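Local coordinates for 1-acyl-sn-glycerol-3-phosphate acyltransferase (Thermotoga maritima, PDB 5KYM), which probably transfers an acyl chain to the sn-2 position of lysophosphatidic acid, forming phosphatidic acid at the membrane, at residues F33-R38 and R42-K47; K47-F52 and R119-V124; L60-V65 and Y192-K197. One frame throughout, in Å; residues are numbered along the deposited sequence.

Contact 1 (F33-R38 and R42-K47); sequences FLMRDR and RKYVLK
Met-35 reaches across to Tyr-44 at the turn of a helical hairpin, and their meeting is a worked case of a Met-aromatic contact closing a tight connection. The terminal methyl does the touching: Met-35 CE lies 3.3 Å from Tyr-44 CD2, against the CG, CD2 and CE2 atoms and at an oblique angle to the ring. Met-35 SD stands 5.3 Å from the ring centroid and 43° off the ring normal, so the sulfur too approaches obliquely. The two side chains cross at about a right angle. Met-35 keeps its CG beside the backbone N (chi1 -70°) and then bends about its CG-SD bond, which brings CE to the tyrosine; Tyr-44 turns its CG away from its own backbone N (chi1 165°), laying the ring toward the incoming methionine.

Arg-38 supplies the polar half. Its carbonyl accepts the amide of Arg-42, the 3.1 Å bond from Arg-42 N to Arg-38 O that belongs to the first turn of the new helix. The side chain of Arg-38 folds back the other way: its NH1 donates to Met-35 O at 2.7 Å, on a carbonyl lone pair and in the plane of the guanidinium, and the same NH1 also bonds Ser-32 O. One nitrogen thus gathers two carbonyls at the end of the departing helix. Asp-37, at the N-cap position, receives Lys-40 N on its OD1.

The hairpin joins helix 2-34 to helix 38-59, probably the two-helix motif that places the active site at the bilayer. Tyr-44 also packs on Val-28 and Ser-32 of helix 2-34 and touches a bound lipid, while Arg-42 and Val-45 turn to Tyr-120 of helix 114-120.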
loop_
_atom_site.group_PDB
_atom_site.type_symbol
_atom_site.label_atom_id
_atom_site.label_comp_id
_atom_site.label_asym_id
_atom_site.label_seq_id
_atom_site.Cartn_x
_atom_site.Cartn_y
_atom_site.Cartn_z
ATOM N N PHE A 33 22.031 10.500 0.411
ATOM C CA PHE A 33 22.688 11.151 1.543
ATOM C C PHE A 33 23.706 12.156 1.035
ATOM O O PHE A 33 23.675 13.294 1.412
ATOM C CB PHE A 33 23.329 10.135 2.455
ATOM C CG PHE A 33 24.178 10.736 3.557
ATOM C CD1 PHE A 33 23.629 11.538 4.532
ATOM C CD2 PHE A 33 25.533 10.454 3.625
ATOM C CE1 PHE A 33 24.416 12.088 5.535
ATOM C CE2 PHE A 33 26.313 10.948 4.672
ATOM C CZ PHE A 33 25.754 11.795 5.616
ATOM N N LEU A 34 24.544 11.738 0.107
ATOM C CA LEU A 34 25.504 12.625 -0.578
ATOM C C LEU A 34 24.946 13.813 -1.370
ATOM O O LEU A 34 25.706 14.695 -1.752
ATOM C CB LEU A 34 26.381 11.817 -1.548
ATOM C CG LEU A 34 26.966 10.537 -1.020
ATOM C CD1 LEU A 34 27.991 10.038 -2.004
ATOM C CD2 LEU A 34 27.599 10.775 0.337
ATOM N N MET A 35 23.661 13.838 -1.662
ATOM C CA MET A 35 23.105 14.942 -2.450
ATOM C C MET A 35 22.999 16.264 -1.694
ATOM O O MET A 35 22.416 16.336 -0.630
ATOM C CB MET A 35 21.750 14.555 -3.020
ATOM C CG MET A 35 21.845 13.504 -4.093
ATOM S SD MET A 35 20.207 13.236 -4.790
ATOM C CE MET A 35 20.483 11.524 -5.185
ATOM N N ARG A 36 23.601 17.302 -2.253
ATOM C CA ARG A 36 23.524 18.620 -1.646
ATOM C C ARG A 36 22.057 19.057 -1.558
ATOM O O ARG A 36 21.564 19.385 -0.472
ATOM C CB ARG A 36 24.364 19.644 -2.447
ATOM C CG ARG A 36 24.104 21.140 -2.111
ATOM C CD ARG A 36 24.840 22.123 -3.029
ATOM N NE ARG A 36 24.910 21.636 -4.414
ATOM C CZ ARG A 36 24.294 22.164 -5.471
ATOM N NH1 ARG A 36 23.550 23.268 -5.345
ATOM N NH2 ARG A 36 24.482 21.570 -6.676
ATOM N N ASP A 37 21.381 19.042 -2.699
ATOM C CA ASP A 37 20.016 19.544 -2.798
ATOM C C ASP A 37 18.995 18.567 -2.206
ATOM O O ASP A 37 18.589 17.600 -2.866
ATOM C CB ASP A 37 19.719 19.840 -4.259
ATOM C CG ASP A 37 18.345 20.423 -4.486
ATOM O OD1 ASP A 37 17.382 20.161 -3.689
ATOM O OD2 ASP A 37 18.285 21.151 -5.525
ATOM N N ARG A 38 18.553 18.858 -0.981
ATOM C CA ARG A 38 17.725 17.929 -0.223
ATOM C C ARG A 38 16.330 17.664 -0.820
ATOM O O ARG A 38 15.750 16.605 -0.606
ATOM C CB ARG A 38 17.584 18.404 1.221
ATOM C CG ARG A 38 18.874 18.670 1.975
ATOM C CD ARG A 38 19.882 17.572 1.828
ATOM N NE ARG A 38 19.330 16.299 2.245
ATOM C CZ ARG A 38 19.702 15.089 1.780
ATOM N NH1 ARG A 38 20.617 14.928 0.827
ATOM N NH2 ARG A 38 19.143 13.994 2.268
ATOM N N ARG A 42 14.952 13.909 -2.004
ATOM C CA ARG A 42 13.695 13.297 -1.604
ATOM C C ARG A 42 13.004 12.729 -2.831
ATOM O O ARG A 42 12.476 11.609 -2.764
ATOM C CB ARG A 42 12.794 14.286 -0.878
ATOM C CG ARG A 42 11.723 13.603 -0.103
ATOM C CD ARG A 42 10.589 14.461 0.503
ATOM N NE ARG A 42 9.551 13.601 1.099
ATOM C CZ ARG A 42 9.790 12.633 2.028
ATOM N NH1 ARG A 42 11.038 12.339 2.494
ATOM N NH2 ARG A 42 8.788 11.884 2.470
ATOM N N LYS A 43 13.016 13.486 -3.935
ATOM C CA LYS A 43 12.332 13.087 -5.153
ATOM C C LYS A 43 12.964 11.778 -5.650
ATOM O O LYS A 43 12.256 10.861 -6.045
ATOM C CB LYS A 43 12.411 14.144 -6.249
ATOM C CG LYS A 43 11.247 15.076 -6.437
ATOM C CD LYS A 43 11.582 16.277 -7.354
ATOM C CE LYS A 43 11.925 15.925 -8.822
ATOM N NZ LYS A 43 10.706 15.762 -9.689
ATOM N N TYR A 44 14.292 11.706 -5.616
ATOM C CA TYR A 44 15.039 10.554 -6.102
ATOM C C TYR A 44 14.670 9.328 -5.317
ATOM O O TYR A 44 14.303 8.338 -5.914
ATOM C CB TYR A 44 16.550 10.815 -6.005
ATOM C CG TYR A 44 17.424 9.617 -6.129
ATOM C CD1 TYR A 44 17.540 8.962 -7.312
ATOM C CD2 TYR A 44 18.176 9.167 -5.058
ATOM C CE1 TYR A 44 18.379 7.872 -7.454
ATOM C CE2 TYR A 44 19.020 8.062 -5.180
ATOM C CZ TYR A 44 19.094 7.400 -6.386
ATOM O OH TYR A 44 19.900 6.303 -6.567
ATOM N N VAL A 45 14.732 9.394 -3.989
ATOM C CA VAL A 45 14.450 8.216 -3.175
ATOM C C VAL A 45 13.009 7.781 -3.394
ATOM O O VAL A 45 12.731 6.571 -3.567
ATOM C CB VAL A 45 14.624 8.442 -1.658
ATOM C CG1 VAL A 45 14.290 7.145 -0.880
ATOM C CG2 VAL A 45 16.029 8.884 -1.338
ATOM N N LEU A 46 12.108 8.768 -3.367
ATOM C CA LEU A 46 10.698 8.478 -3.574
ATOM C C LEU A 46 10.420 7.817 -4.914
ATOM O O LEU A 46 9.592 6.932 -5.002
ATOM C CB LEU A 46 9.806 9.726 -3.374
ATOM C CG LEU A 46 9.551 10.088 -1.901
ATOM C CD1 LEU A 46 8.616 11.242 -1.817
ATOM C CD2 LEU A 46 9.009 8.936 -1.026
ATOM N N LYS A 47 11.120 8.235 -5.951
ATOM C CA LYS A 47 10.868 7.737 -7.287
ATOM C C LYS A 47 11.354 6.321 -7.338
ATOM O O LYS A 47 10.670 5.479 -7.881
ATOM C CB LYS A 47 11.558 8.629 -8.323
ATOM C CG LYS A 47 11.169 8.417 -9.765
ATOM C CD LYS A 47 9.700 8.780 -10.011
ATOM C CE LYS A 47 9.084 7.878 -11.066
ATOM N NZ LYS A 47 9.919 7.877 -12.334
#

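Contact 2 (K47-F52 and R119-V124). With DD9 (nonane), chain F.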
loop_
_atom_site.group_PDB
_atom_site.type_symbol
_atom_site.label_atom_id
_atom_site.label_comp_id
_atom_site.label_asym_id
_atom_site.label_seq_id
_atom_site.Cartn_x
_atom_site.Cartn_y
_atom_site.Cartn_z
ATOM N N LYS A 47 11.120 8.235 -5.951
ATOM C CA LYS A 47 10.868 7.737 -7.287
ATOM C C LYS A 47 11.354 6.321 -7.338
ATOM O O LYS A 47 10.670 5.479 -7.881
ATOM C CB LYS A 47 11.558 8.629 -8.323
ATOM C CG LYS A 47 11.169 8.417 -9.765
ATOM C CD LYS A 47 9.700 8.780 -10.011
ATOM C CE LYS A 47 9.084 7.878 -11.066
ATOM N NZ LYS A 47 9.919 7.877 -12.334
ATOM N N GLU A 48 12.494 6.035 -6.709
ATOM C CA GLU A 48 13.056 4.666 -6.674
ATOM C C GLU A 48 12.172 3.625 -6.007
ATOM O O GLU A 48 12.220 2.460 -6.394
ATOM C CB GLU A 48 14.440 4.647 -5.992
ATOM C CG GLU A 48 15.598 5.213 -6.789
ATOM C CD GLU A 48 15.661 4.601 -8.158
ATOM O OE1 GLU A 48 15.636 3.324 -8.266
ATOM O OE2 GLU A 48 15.637 5.426 -9.124
ATOM N N ILE A 49 11.454 4.062 -4.976
ATOM C CA ILE A 49 10.466 3.292 -4.244
ATOM C C ILE A 49 9.313 2.978 -5.138
ATOM O O ILE A 49 8.866 1.847 -5.193
ATOM C CB ILE A 49 9.928 4.085 -2.994
ATOM C CG1 ILE A 49 11.054 4.188 -1.954
ATOM C CG2 ILE A 49 8.643 3.474 -2.376
ATOM C CD1 ILE A 49 10.798 5.211 -0.861
ATOM N N GLU A 50 8.779 3.997 -5.789
ATOM C CA GLU A 50 7.703 3.829 -6.733
ATOM C C GLU A 50 8.160 2.782 -7.811
ATOM O O GLU A 50 7.437 1.836 -8.124
ATOM C CB GLU A 50 7.328 5.192 -7.291
ATOM C CG GLU A 50 6.443 5.152 -8.536
ATOM C CD GLU A 50 6.077 6.511 -9.082
ATOM O OE1 GLU A 50 6.922 7.402 -9.045
ATOM O OE2 GLU A 50 4.945 6.705 -9.579
ATOM N N LYS A 51 9.387 2.922 -8.316
ATOM C CA LYS A 51 9.885 2.001 -9.324
ATOM C C LYS A 51 9.928 0.599 -8.764
ATOM O O LYS A 51 9.663 -0.338 -9.451
ATOM C CB LYS A 51 11.249 2.419 -9.833
ATOM C CG LYS A 51 11.189 3.770 -10.543
ATOM C CD LYS A 51 12.524 4.538 -10.553
ATOM C CE LYS A 51 13.424 4.048 -11.654
ATOM N NZ LYS A 51 14.836 3.973 -11.288
ATOM N N PHE A 52 10.257 0.447 -7.495
ATOM C CA PHE A 52 10.247 -0.868 -6.853
ATOM C C PHE A 52 8.838 -1.459 -6.848
ATOM O O PHE A 52 8.621 -2.619 -7.252
ATOM C CB PHE A 52 10.843 -0.809 -5.450
ATOM C CG PHE A 52 10.580 -2.030 -4.648
ATOM C CD1 PHE A 52 11.303 -3.203 -4.886
ATOM C CD2 PHE A 52 9.587 -2.048 -3.653
ATOM C CE1 PHE A 52 10.995 -4.352 -4.139
ATOM C CE2 PHE A 52 9.326 -3.192 -2.914
ATOM C CZ PHE A 52 10.023 -4.333 -3.154
ATOM N N ARG A 119 10.953 3.284 7.490
ATOM C CA ARG A 119 11.332 4.523 8.140
ATOM C C ARG A 119 11.360 5.673 7.160
ATOM O O ARG A 119 10.791 6.698 7.461
ATOM C CB ARG A 119 12.679 4.396 8.815
ATOM C CG ARG A 119 12.623 3.703 10.165
ATOM C CD ARG A 119 13.831 4.080 11.085
ATOM N NE ARG A 119 15.024 3.312 10.699
ATOM C CZ ARG A 119 15.189 1.997 10.907
ATOM N NH1 ARG A 119 14.260 1.255 11.554
ATOM N NH2 ARG A 119 16.295 1.406 10.461
ATOM N N TYR A 120 11.967 5.515 5.979
ATOM C CA TYR A 120 12.035 6.629 5.032
ATOM C C TYR A 120 10.640 7.120 4.666
ATOM O O TYR A 120 10.418 8.328 4.594
ATOM C CB TYR A 120 12.792 6.285 3.758
ATOM C CG TYR A 120 13.222 7.516 2.962
ATOM C CD1 TYR A 120 12.354 8.143 2.129
ATOM C CD2 TYR A 120 14.531 8.005 3.040
ATOM C CE1 TYR A 120 12.726 9.271 1.399
ATOM C CE2 TYR A 120 14.927 9.106 2.313
ATOM C CZ TYR A 120 14.019 9.757 1.493
ATOM O OH TYR A 120 14.333 10.896 0.749
ATOM N N LEU A 121 9.697 6.193 4.478
ATOM C CA LEU A 121 8.307 6.550 4.177
ATOM C C LEU A 121 7.527 7.101 5.354
ATOM O O LEU A 121 6.302 7.272 5.247
ATOM C CB LEU A 121 7.567 5.335 3.594
ATOM C CG LEU A 121 8.072 4.925 2.203
ATOM C CD1 LEU A 121 7.726 3.476 1.906
ATOM C CD2 LEU A 121 7.537 5.883 1.117
ATOM N N ASN A 122 8.233 7.365 6.459
ATOM C CA ASN A 122 7.655 7.805 7.720
ATOM C C ASN A 122 6.614 6.873 8.286
ATOM O O ASN A 122 5.721 7.320 8.968
ATOM C CB ASN A 122 7.086 9.211 7.565
ATOM C CG ASN A 122 7.995 10.249 8.099
ATOM O OD1 ASN A 122 7.691 10.901 9.098
ATOM N ND2 ASN A 122 9.124 10.411 7.449
ATOM N N GLY A 123 6.734 5.573 8.047
ATOM C CA GLY A 123 5.806 4.578 8.630
ATOM C C GLY A 123 5.719 4.562 10.153
ATOM O O GLY A 123 6.274 5.380 10.801
ATOM N N VAL A 124 4.974 3.615 10.705
ATOM C CA VAL A 124 4.506 3.661 12.114
ATOM C C VAL A 124 4.386 2.208 12.480
ATOM O O VAL A 124 3.541 1.500 11.893
ATOM C CB VAL A 124 3.102 4.289 12.286
ATOM C CG1 VAL A 124 2.608 4.107 13.686
ATOM C CG2 VAL A 124 3.115 5.768 11.920
HETATM C C1 DD9 F . 15.407 1.001 -4.488
HETATM C C2 DD9 F . 14.734 1.108 -3.130
HETATM C C3 DD9 F . 13.603 0.103 -3.067
HETATM C C4 DD9 F . 12.965 0.141 -1.687
HETATM C C5 DD9 F . 11.612 -0.577 -1.716
HETATM C C6 DD9 F . 10.915 -0.339 -0.382
HETATM C C7 DD9 F . 9.790 -1.311 -0.028
HETATM C C8 DD9 F . 9.154 -0.816 1.289
HETATM C C9 DD9 F . 8.420 -1.941 2.031
#
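Ile-49 and Leu-121 meet tip to tip where helix 38-59 passes the Schellman motif that ends helix 114-120, an example of a helix terminus packed by methyl groups. The apolar contacts are few: Ile-49 CD1 comes to 3.9 Å from Leu-121 CD2. Obliquely to the tyrosine ring, Ile-49 CD1 also brushes Tyr-120 CD1 at 4.5 Å. Thr-99, in a loop, touches both Ile-49 and Leu-121.

The polar bonds do not bridge the two segments. Asn-122, with positive phi, is the C-prime residue, and Asn-122 N to Arg-119 O (2.8 Å) is one of the motif's two bonds. On the other segment Lys-51 NZ forms a salt bridge with Glu-48 OE2 at 2.7 Å, on the syn lone pair, while OE1 is bonded to Tyr-24 OH; these two partners probably favour an ionised carboxylate despite its burial.

A bound nonane makes the third group. With CG swung anti to the backbone N (chi1 167°), the Phe-52 ring presents one face to the alkane. Cutting this ring back to an alanine is likely to leave the middle of the alkane without its aromatic wall and to open a gap toward Ile-21. At that face the nearest pair is Phe-52 CD2 and nonane C5, 3.2 Å apart.

Contact 3 (L60-V65 and Y192-K197)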
loop_
_atom_site.group_PDB
_atom_site.type_symbol
_atom_site.label_atom_id
_atom_site.label_comp_id
_atom_site.label_asym_id
_atom_site.label_seq_id
_atom_site.Cartn_x
_atom_site.Cartn_y
_atom_site.Cartn_z
ATOM N N LEU A 60 7.206 -10.968 -10.926
ATOM C CA LEU A 60 6.158 -12.012 -10.856
ATOM C C LEU A 60 5.438 -12.277 -12.189
ATOM O O LEU A 60 4.519 -13.118 -12.249
ATOM C CB LEU A 60 5.141 -11.677 -9.741
ATOM C CG LEU A 60 5.806 -11.595 -8.364
ATOM C CD1 LEU A 60 4.922 -10.964 -7.333
ATOM C CD2 LEU A 60 6.209 -12.960 -7.883
ATOM N N PHE A 61 5.869 -11.627 -13.261
ATOM C CA PHE A 61 5.185 -11.792 -14.563
ATOM C C PHE A 61 3.666 -11.620 -14.396
ATOM O O PHE A 61 2.882 -12.428 -14.902
ATOM C CB PHE A 61 5.527 -13.166 -15.204
ATOM C CG PHE A 61 7.018 -13.423 -15.280
ATOM C CD1 PHE A 61 7.764 -12.902 -16.306
ATOM C CD2 PHE A 61 7.681 -14.117 -14.271
ATOM C CE1 PHE A 61 9.125 -13.038 -16.337
ATOM C CE2 PHE A 61 9.041 -14.279 -14.278
ATOM C CZ PHE A 61 9.764 -13.721 -15.305
ATOM N N SER A 62 3.281 -10.565 -13.659
ATOM C CA SER A 62 1.903 -10.263 -13.310
ATOM C C SER A 62 1.567 -8.867 -13.762
ATOM O O SER A 62 2.304 -7.951 -13.374
ATOM C CB SER A 62 1.745 -10.392 -11.800
ATOM O OG SER A 62 1.780 -11.765 -11.386
ATOM N N ASP A 63 0.511 -8.673 -14.594
ATOM C CA ASP A 63 0.297 -7.329 -15.214
ATOM C C ASP A 63 -0.596 -6.471 -14.382
ATOM O O ASP A 63 -1.725 -6.879 -14.072
ATOM C CB ASP A 63 -0.250 -7.399 -16.622
ATOM C CG ASP A 63 0.743 -7.962 -17.613
ATOM O OD1 ASP A 63 1.168 -9.104 -17.359
ATOM O OD2 ASP A 63 1.128 -7.320 -18.613
ATOM N N VAL A 64 -0.145 -5.281 -14.010
ATOM C CA VAL A 64 -0.963 -4.402 -13.200
ATOM C C VAL A 64 -1.833 -3.550 -14.130
ATOM O O VAL A 64 -1.437 -3.254 -15.220
ATOM C CB VAL A 64 -0.062 -3.559 -12.278
ATOM C CG1 VAL A 64 -0.875 -2.570 -11.446
ATOM C CG2 VAL A 64 0.681 -4.460 -11.348
ATOM N N VAL A 65 -3.029 -3.171 -13.729
ATOM C CA VAL A 65 -3.869 -2.274 -14.562
ATOM C C VAL A 65 -4.593 -1.351 -13.624
ATOM O O VAL A 65 -5.275 -1.793 -12.722
ATOM C CB VAL A 65 -4.932 -3.064 -15.373
ATOM C CG1 VAL A 65 -5.886 -2.180 -16.103
ATOM C CG2 VAL A 65 -4.263 -3.977 -16.349
ATOM N N TYR A 192 -4.656 -11.147 -4.218
ATOM C CA TYR A 192 -4.998 -12.384 -3.494
ATOM C C TYR A 192 -4.702 -13.703 -4.265
ATOM O O TYR A 192 -4.270 -14.671 -3.666
ATOM C CB TYR A 192 -6.452 -12.341 -2.984
ATOM C CG TYR A 192 -6.974 -13.670 -2.559
ATOM C CD1 TYR A 192 -6.649 -14.210 -1.310
ATOM C CD2 TYR A 192 -7.747 -14.429 -3.400
ATOM C CE1 TYR A 192 -7.083 -15.472 -0.915
ATOM C CE2 TYR A 192 -8.230 -15.679 -2.986
ATOM C CZ TYR A 192 -7.885 -16.164 -1.739
ATOM O OH TYR A 192 -8.328 -17.356 -1.320
ATOM N N HIS A 193 -4.914 -13.723 -5.585
ATOM C CA HIS A 193 -4.567 -14.895 -6.387
ATOM C C HIS A 193 -3.068 -14.984 -6.577
ATOM O O HIS A 193 -2.557 -16.044 -6.822
ATOM C CB HIS A 193 -5.291 -14.902 -7.717
ATOM C CG HIS A 193 -6.738 -14.502 -7.613
ATOM N ND1 HIS A 193 -7.568 -14.972 -6.609
ATOM C CD2 HIS A 193 -7.476 -13.605 -8.320
ATOM C CE1 HIS A 193 -8.763 -14.414 -6.725
ATOM N NE2 HIS A 193 -8.730 -13.577 -7.749
ATOM N N LEU A 194 -2.366 -13.877 -6.412
ATOM C CA LEU A 194 -0.922 -13.780 -6.574
ATOM C C LEU A 194 -0.187 -14.395 -5.394
ATOM O O LEU A 194 0.650 -15.291 -5.563
ATOM C CB LEU A 194 -0.574 -12.306 -6.729
ATOM C CG LEU A 194 0.702 -11.824 -7.374
ATOM C CD1 LEU A 194 1.193 -12.746 -8.459
ATOM C CD2 LEU A 194 0.454 -10.475 -8.039
ATOM N N ILE A 195 -0.513 -13.919 -4.189
ATOM C CA ILE A 195 -0.039 -14.549 -2.935
ATOM C C ILE A 195 -0.989 -14.303 -1.723
ATOM O O ILE A 195 -0.941 -13.246 -1.069
ATOM C CB ILE A 195 1.441 -14.217 -2.661
ATOM C CG1 ILE A 195 1.976 -15.123 -1.548
ATOM C CG2 ILE A 195 1.666 -12.754 -2.367
ATOM C CD1 ILE A 195 3.483 -15.054 -1.374
ATOM N N PRO A 196 -1.841 -15.297 -1.412
ATOM C CA PRO A 196 -2.906 -15.218 -0.418
ATOM C C PRO A 196 -2.414 -15.368 0.975
ATOM O O PRO A 196 -1.312 -15.903 1.158
ATOM C CB PRO A 196 -3.743 -16.434 -0.740
ATOM C CG PRO A 196 -2.768 -17.430 -1.161
ATOM C CD PRO A 196 -1.781 -16.660 -1.951
ATOM N N LYS A 197 -3.204 -14.886 1.942
ATOM C CA LYS A 197 -2.852 -15.042 3.388
ATOM C C LYS A 197 -2.425 -16.456 3.671
ATOM O O LYS A 197 -3.070 -17.410 3.204
ATOM C CB LYS A 197 -4.049 -14.713 4.301
ATOM C CG LYS A 197 -3.688 -14.422 5.743
ATOM C CD LYS A 197 -4.904 -13.939 6.533
ATOM C CE LYS A 197 -4.481 -13.387 7.890
ATOM N NZ LYS A 197 -5.684 -13.203 8.785
#
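Leu-194 and Ser-62 carry this buried junction, where the end of a helix meets the linker into a strand. The apolar group is the fork of Leu-194, whose CG stands anti to its backbone N (chi1 -158°) and holds both methyls out toward the linker. Leu-194 CD1 lies 4.3 Å from Leu-60 CD1, a methyl-to-methyl contact, and both branches come against Ser-62, with Leu-194 CD2 4.0 Å from Ser-62 CB. Leu-194 CD1 also packs against Ser-62 OG, a methyl-to-oxygen approach whose short 3.1 Å separation is doubtful at this resolution.

The polar group centres on the serine hydroxyl. This buried oxygen accepts the amide of Gly-205, which gives it a polar partner beside the methyls.

Backbone geometry sets the turn between helix and strand. Phe-61 has positive phi and forms a Schellman motif that closes helix 38-59, after which the chain turns into the strand.

Helix 191-194 therefore packs beside the linker between the probably membrane-associated helices and the acyltransferase domain. Strand 64-67, an outermost strand of the mixed five-stranded sheet, pairs with strand 207-211, where Val-207 also touches Leu-194. Leu-60 reaches Phe-13 of helix 2-34, and Val-64 packs on Leu-92 and Phe-96 of helix 89-96.

From the N terminus, helix 2-34 runs into contact 1, which closes the shortest loop, with three residues between its segments, and starts helix 38-59. Contact 2 opens next on that helix, sharing Lys-47 with contact 1, and spans 66 residues to the end of helix 114-120; Leu-46 and Leu-121 touch between the two. Contact 3 opens before contact 2 has closed and ends beyond it, so these two cross, whereas contact 1 lies in series with both. Contacts 2 and 3, with centres about 20 Å apart, tie helices 2-34 and 38-59, probably the two-helix motif, to the alpha-beta domain at separate points: one along helix 38-59, the other just past its end.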